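Local coordinates for protein 5'-nucleotidase SURE (Aquifex aeolicus, PDB 2WQK) that probably hydrolyses nucleoside 5'-monophosphates to nucleoside and phosphate, using one divalent metal cation per subunit, at residues P2-V7 against G28-V33; V162-L167 against G224-T229. One frame throughout, in Å; residues are numbered along the deposited sequence.

Contact 1. Residues P2-V7 against G28-V33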
loop_
_atom_site.group_PDB
_atom_site.type_symbol
_atom_site.label_atom_id
_atom_site.label_comp_id
_atom_site.label_asym_id
_atom_site.label_seq_id
_atom_site.Cartn_x
_atom_site.Cartn_y
_atom_site.Cartn_z
ATOM N N PRO A 2 -17.586 34.710 -5.880
ATOM C CA PRO A 2 -17.669 33.441 -5.136
ATOM C C PRO A 2 -16.313 32.760 -5.062
ATOM O O PRO A 2 -15.415 33.093 -5.842
ATOM C CB PRO A 2 -18.622 32.600 -5.991
ATOM C CG PRO A 2 -19.370 33.540 -6.767
ATOM C CD PRO A 2 -18.540 34.711 -6.994
ATOM N N THR A 3 -16.198 31.781 -4.150
ATOM C CA THR A 3 -14.972 31.034 -3.964
ATOM C C THR A 3 -15.336 29.558 -3.895
ATOM O O THR A 3 -16.338 29.198 -3.225
ATOM C CB THR A 3 -14.219 31.479 -2.675
ATOM O OG1 THR A 3 -13.888 32.878 -2.762
ATOM C CG2 THR A 3 -12.961 30.641 -2.401
ATOM N N PHE A 4 -14.547 28.749 -4.611
ATOM C CA PHE A 4 -14.755 27.294 -4.627
ATOM C C PHE A 4 -13.518 26.609 -4.087
ATOM O O PHE A 4 -12.406 26.945 -4.457
ATOM C CB PHE A 4 -14.999 26.796 -6.047
ATOM C CG PHE A 4 -15.912 27.691 -6.835
ATOM C CD1 PHE A 4 -17.209 27.877 -6.441
ATOM C CD2 PHE A 4 -15.454 28.382 -7.960
ATOM C CE1 PHE A 4 -18.054 28.709 -7.133
ATOM C CE2 PHE A 4 -16.320 29.208 -8.648
ATOM C CZ PHE A 4 -17.596 29.370 -8.231
ATOM N N LEU A 5 -13.732 25.592 -3.229
ATOM C CA LEU A 5 -12.656 24.719 -2.780
ATOM C C LEU A 5 -12.798 23.449 -3.641
ATOM O O LEU A 5 -13.814 22.759 -3.549
ATOM C CB LEU A 5 -12.817 24.383 -1.295
ATOM C CG LEU A 5 -11.786 23.400 -0.724
ATOM C CD1 LEU A 5 -10.398 23.879 -0.976
ATOM C CD2 LEU A 5 -12.035 23.153 0.783
ATOM N N LEU A 6 -11.792 23.187 -4.467
ATOM C CA LEU A 6 -11.814 22.113 -5.450
ATOM C C LEU A 6 -10.776 21.083 -5.073
ATOM O O LEU A 6 -9.583 21.388 -4.902
ATOM C CB LEU A 6 -11.491 22.694 -6.840
ATOM C CG LEU A 6 -11.340 21.702 -8.001
ATOM C CD1 LEU A 6 -12.573 20.815 -8.171
ATOM C CD2 LEU A 6 -11.002 22.412 -9.316
ATOM N N VAL A 7 -11.236 19.833 -4.955
ATOM C CA VAL A 7 -10.390 18.709 -4.578
ATOM C C VAL A 7 -10.619 17.603 -5.602
ATOM O O VAL A 7 -11.521 17.677 -6.441
ATOM C CB VAL A 7 -10.725 18.198 -3.149
ATOM C CG1 VAL A 7 -10.679 19.370 -2.164
ATOM C CG2 VAL A 7 -12.084 17.471 -3.111
ATOM N N GLY A 28 -15.692 32.481 -10.383
ATOM C CA GLY A 28 -15.174 32.905 -9.077
ATOM C C GLY A 28 -13.733 32.446 -8.895
ATOM O O GLY A 28 -13.063 32.139 -9.861
ATOM N N ARG A 29 -13.293 32.450 -7.640
ATOM C CA ARG A 29 -11.927 32.062 -7.318
ATOM C C ARG A 29 -11.897 30.593 -6.979
ATOM O O ARG A 29 -12.665 30.132 -6.144
ATOM C CB ARG A 29 -11.387 32.817 -6.134
ATOM C CG ARG A 29 -9.945 32.461 -5.797
ATOM C CD ARG A 29 -9.527 33.059 -4.460
ATOM N NE ARG A 29 -9.746 34.509 -4.436
ATOM C CZ ARG A 29 -8.927 35.404 -5.006
ATOM N NH1 ARG A 29 -7.803 35.017 -5.598
ATOM N NH2 ARG A 29 -9.222 36.699 -4.934
ATOM N N VAL A 30 -11.000 29.884 -7.673
ATOM C CA VAL A 30 -10.866 28.433 -7.477
ATOM C C VAL A 30 -9.654 28.221 -6.606
ATOM O O VAL A 30 -8.541 28.565 -6.995
ATOM C CB VAL A 30 -10.664 27.654 -8.815
ATOM C CG1 VAL A 30 -10.689 26.169 -8.521
ATOM C CG2 VAL A 30 -11.727 28.080 -9.872
ATOM N N VAL A 31 -9.865 27.569 -5.456
ATOM C CA VAL A 31 -8.769 27.218 -4.573
ATOM C C VAL A 31 -8.673 25.703 -4.621
ATOM O O VAL A 31 -9.613 25.006 -4.223
ATOM C CB VAL A 31 -8.998 27.717 -3.126
ATOM C CG1 VAL A 31 -7.863 27.255 -2.188
ATOM C CG2 VAL A 31 -9.132 29.282 -3.122
ATOM N N VAL A 32 -7.552 25.224 -5.134
ATOM C CA VAL A 32 -7.346 23.766 -5.287
ATOM C C VAL A 32 -6.519 23.258 -4.125
ATOM O O VAL A 32 -5.452 23.797 -3.813
ATOM C CB VAL A 32 -6.585 23.413 -6.566
ATOM C CG1 VAL A 32 -6.098 21.934 -6.637
ATOM C CG2 VAL A 32 -7.445 23.745 -7.768
ATOM N N VAL A 33 -6.997 22.162 -3.533
ATOM C CA VAL A 33 -6.182 21.408 -2.568
ATOM C C VAL A 33 -6.430 19.947 -2.972
ATOM O O VAL A 33 -7.574 19.471 -2.891
ATOM C CB VAL A 33 -6.613 21.658 -1.095
ATOM C CG1 VAL A 33 -5.698 20.913 -0.129
ATOM C CG2 VAL A 33 -6.602 23.173 -0.801
HETATM O O HOH W 1 -12.088 34.578 -2.136
#
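Gly28 meets Pro2 and Phe4: with no side chain on Gly28, its CA comes within 3.2 Å of Pro2 O, a CA-H...O contact, and its N lies 3.8 Å from CE2 of the Phe4 ring. Arg29 follows, gripped at both ends of its backbone: its N donates to Pro2 O, and Arg29 O accepts from Phe4 N at 2.8 Å. Its side chain runs beside that of Thr3, pointing the same way. In one of its two modelled conformers, NE also donates to a water that lies 2.6 Å from Thr3 OG1, and NH1 forms a salt bridge with Asp60; both contacts are tentative. Val30 turns to the opposite face, where helix 15-24 packs. Its CG2 lies 4.2 Å from Phe4 CD2, at the edge of the ring, and its CG1, anti to the backbone N (chi1 -174°), meets Leu6 CD2 at 3.9 Å. Val31 then bonds through N to Phe4 O and through O to Leu6 N, while its CG2 touches the Thr3 methyl. Back on the helix 15-24 side, Val32 CG2 lies alongside Leu6 CD2. Val33 closes the series: its N bonds to Leu6 O at 3.0 Å, and its CG2 meets Leu5 CD1 at 3.9 Å on the side where helix 69-80 packs. Five backbone bonds hold strands 3-7 and 29-35 in parallel register; with helix 15-24 connecting them they form the first beta-alpha-beta unit of the SurE alpha/beta fold.

Contact 2. Residues V162-L167 against G224-T229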
loop_
_atom_site.group_PDB
_atom_site.type_symbol
_atom_site.label_atom_id
_atom_site.label_comp_id
_atom_site.label_asym_id
_atom_site.label_seq_id
_atom_site.Cartn_x
_atom_site.Cartn_y
_atom_site.Cartn_z
ATOM N N VAL A 162 -22.692 13.944 -9.592
ATOM C CA VAL A 162 -22.911 14.221 -11.032
ATOM C C VAL A 162 -22.007 13.343 -11.864
ATOM O O VAL A 162 -20.800 13.266 -11.592
ATOM C CB VAL A 162 -22.637 15.711 -11.343
ATOM C CG1 VAL A 162 -22.889 16.009 -12.833
ATOM C CG2 VAL A 162 -23.495 16.620 -10.449
ATOM N N ASN A 163 -22.590 12.650 -12.860
ATOM C CA ASN A 163 -21.798 11.877 -13.826
ATOM C C ASN A 163 -22.104 12.443 -15.208
ATOM O O ASN A 163 -23.280 12.682 -15.530
ATOM C CB ASN A 163 -22.143 10.385 -13.782
ATOM C CG ASN A 163 -21.492 9.692 -12.591
ATOM O OD1 ASN A 163 -20.450 9.037 -12.740
ATOM N ND2 ASN A 163 -22.124 9.837 -11.382
ATOM N N ILE A 164 -21.051 12.610 -16.000
ATOM C CA ILE A 164 -21.189 13.219 -17.337
ATOM C C ILE A 164 -20.679 12.258 -18.388
ATOM O O ILE A 164 -19.564 11.788 -18.301
ATOM C CB ILE A 164 -20.393 14.536 -17.451
ATOM C CG1 ILE A 164 -20.672 15.491 -16.284
ATOM C CG2 ILE A 164 -20.633 15.211 -18.818
ATOM C CD1 ILE A 164 -19.668 15.314 -15.074
ATOM N N PRO A 165 -21.505 11.975 -19.408
ATOM C CA PRO A 165 -21.034 11.155 -20.528
ATOM C C PRO A 165 -19.822 11.740 -21.255
ATOM O O PRO A 165 -19.669 12.956 -21.323
ATOM C CB PRO A 165 -22.222 11.190 -21.510
ATOM C CG PRO A 165 -23.360 11.653 -20.843
ATOM C CD PRO A 165 -22.897 12.395 -19.582
ATOM N N ASN A 166 -19.003 10.858 -21.825
ATOM C CA ASN A 166 -17.841 11.280 -22.578
ATOM C C ASN A 166 -18.237 11.677 -23.983
ATOM O O ASN A 166 -18.013 10.924 -24.939
ATOM C CB ASN A 166 -16.791 10.186 -22.612
ATOM C CG ASN A 166 -15.489 10.654 -23.195
ATOM O OD1 ASN A 166 -15.182 11.833 -23.135
ATOM N ND2 ASN A 166 -14.707 9.723 -23.751
ATOM N N LEU A 167 -18.868 12.838 -24.074
ATOM C CA LEU A 167 -19.331 13.393 -25.332
ATOM C C LEU A 167 -18.895 14.833 -25.469
ATOM O O LEU A 167 -18.663 15.540 -24.481
ATOM C CB LEU A 167 -20.853 13.361 -25.368
ATOM C CG LEU A 167 -21.549 12.002 -25.416
ATOM C CD1 LEU A 167 -23.049 12.137 -25.135
ATOM C CD2 LEU A 167 -21.315 11.321 -26.758
ATOM N N GLY A 224 -26.733 9.249 -22.911
ATOM C CA GLY A 224 -26.193 10.537 -23.342
ATOM C C GLY A 224 -26.655 11.760 -22.582
ATOM O O GLY A 224 -26.464 12.883 -23.020
ATOM N N TYR A 225 -27.209 11.543 -21.383
ATOM C CA TYR A 225 -27.618 12.625 -20.515
ATOM C C TYR A 225 -26.651 12.711 -19.313
ATOM O O TYR A 225 -26.137 11.697 -18.832
ATOM C CB TYR A 225 -29.000 12.352 -19.944
ATOM C CG TYR A 225 -30.086 12.326 -20.975
ATOM C CD1 TYR A 225 -30.733 13.481 -21.323
ATOM C CD2 TYR A 225 -30.486 11.132 -21.529
ATOM C CE1 TYR A 225 -31.767 13.462 -22.301
ATOM C CE2 TYR A 225 -31.493 11.094 -22.483
ATOM C CZ TYR A 225 -32.128 12.258 -22.847
ATOM O OH TYR A 225 -33.125 12.186 -23.820
ATOM N N VAL A 226 -26.485 13.920 -18.803
ATOM C CA VAL A 226 -25.843 14.128 -17.504
ATOM C C VAL A 226 -26.803 13.603 -16.437
ATOM O O VAL A 226 -28.025 13.797 -16.518
ATOM C CB VAL A 226 -25.556 15.608 -17.248
ATOM C CG1 VAL A 226 -24.961 15.815 -15.847
ATOM C CG2 VAL A 226 -24.594 16.118 -18.327
ATOM N N SER A 227 -26.233 12.891 -15.451
ATOM C CA SER A 227 -26.965 12.432 -14.283
ATOM C C SER A 227 -26.614 13.298 -13.086
ATOM O O SER A 227 -25.436 13.431 -12.769
ATOM C CB SER A 227 -26.522 11.004 -13.952
ATOM O OG SER A 227 -26.952 10.611 -12.662
ATOM N N VAL A 228 -27.637 13.794 -12.395
ATOM C CA VAL A 228 -27.435 14.497 -11.120
ATOM C C VAL A 228 -28.306 13.799 -10.071
ATOM O O VAL A 228 -29.518 13.864 -10.143
ATOM C CB VAL A 228 -27.819 15.989 -11.199
ATOM C CG1 VAL A 228 -27.573 16.653 -9.849
ATOM C CG2 VAL A 228 -27.098 16.738 -12.369
ATOM N N THR A 229 -27.659 13.136 -9.088
ATOM C CA THR A 229 -28.382 12.442 -8.029
ATOM C C THR A 229 -28.187 13.218 -6.711
ATOM O O THR A 229 -27.053 13.461 -6.311
ATOM C CB THR A 229 -27.825 11.031 -7.794
ATOM O OG1 THR A 229 -27.828 10.290 -9.023
ATOM C CG2 THR A 229 -28.628 10.278 -6.684
HETATM O O HOH W 2 -24.878 10.814 -10.959
#
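Val162 faces Val226 and Val228 across the strand pair, and its side chain reaches both. CB lies 3.9 Å from Ser227 O, the same carbonyl that receives the CA-H of Val162. From there the side chain forks. CG1, anti to the backbone N (chi1 -179°), goes to Val226 CG1 at 3.7 Å while also lying near Ser227 O. CG2 takes the other branch and sits 4.1 Å from each methyl of Val228, CG1 and CG2, the two valines lying side by side. Further cover comes from Ile145 of helix 135-152, and Val228 also packs on Leu247 of the second subunit.

Val162 and Val228 form a non-hydrogen-bonded antiparallel pair, followed by the hydrogen-bonded pair Asn163 and Ser227, whose N-H and C=O groups bond reciprocally at 3.0 Å (Asn163 N to Ser227 O, Ser227 N to Asn163 O). Here the sheet changes direction: strand 158-165 runs parallel to 122-128 on one side and antiparallel to 225-232 on the other.

On the face away from the valines, a water accepts from Asn163 ND2 and lies 2.7 Å from Ser227 OG. Each side chain has a further partner, Asn98 N for Asn163 OD1 and Thr178 OG1 for Ser227 OG. Toward the end of the pair, Pro165 lays CD and CG against Tyr225 O, CD at 3.4 Å. Beyond it, Leu167 CD1 rests 4.0 Å from the CA of Gly224, whose positive phi (87°) serves the Schellman motif that ends helix 217-222.

Both contacts belong to the same mixed sheet, with their centres 22 Å apart and nearest atoms about 11 Å apart, so they do not touch. Strands 88-94 and 122-128 lie between them: the first borders strand 3-7 of contact 1, the second borders strand 158-165 of contact 2. Along the chain, contact 1 closes before contact 2 opens. The earlier one pairs parallel strands within a beta-alpha-beta unit, whereas the later one adds an antiparallel strand from late in the chain. The sodium ion, held by Asp10, Ser40 and Asn94, lies about 11 Å from the side chains of both Val7 and Asn163, so both pairings come near the metal site, while none of their residues is among its ligands.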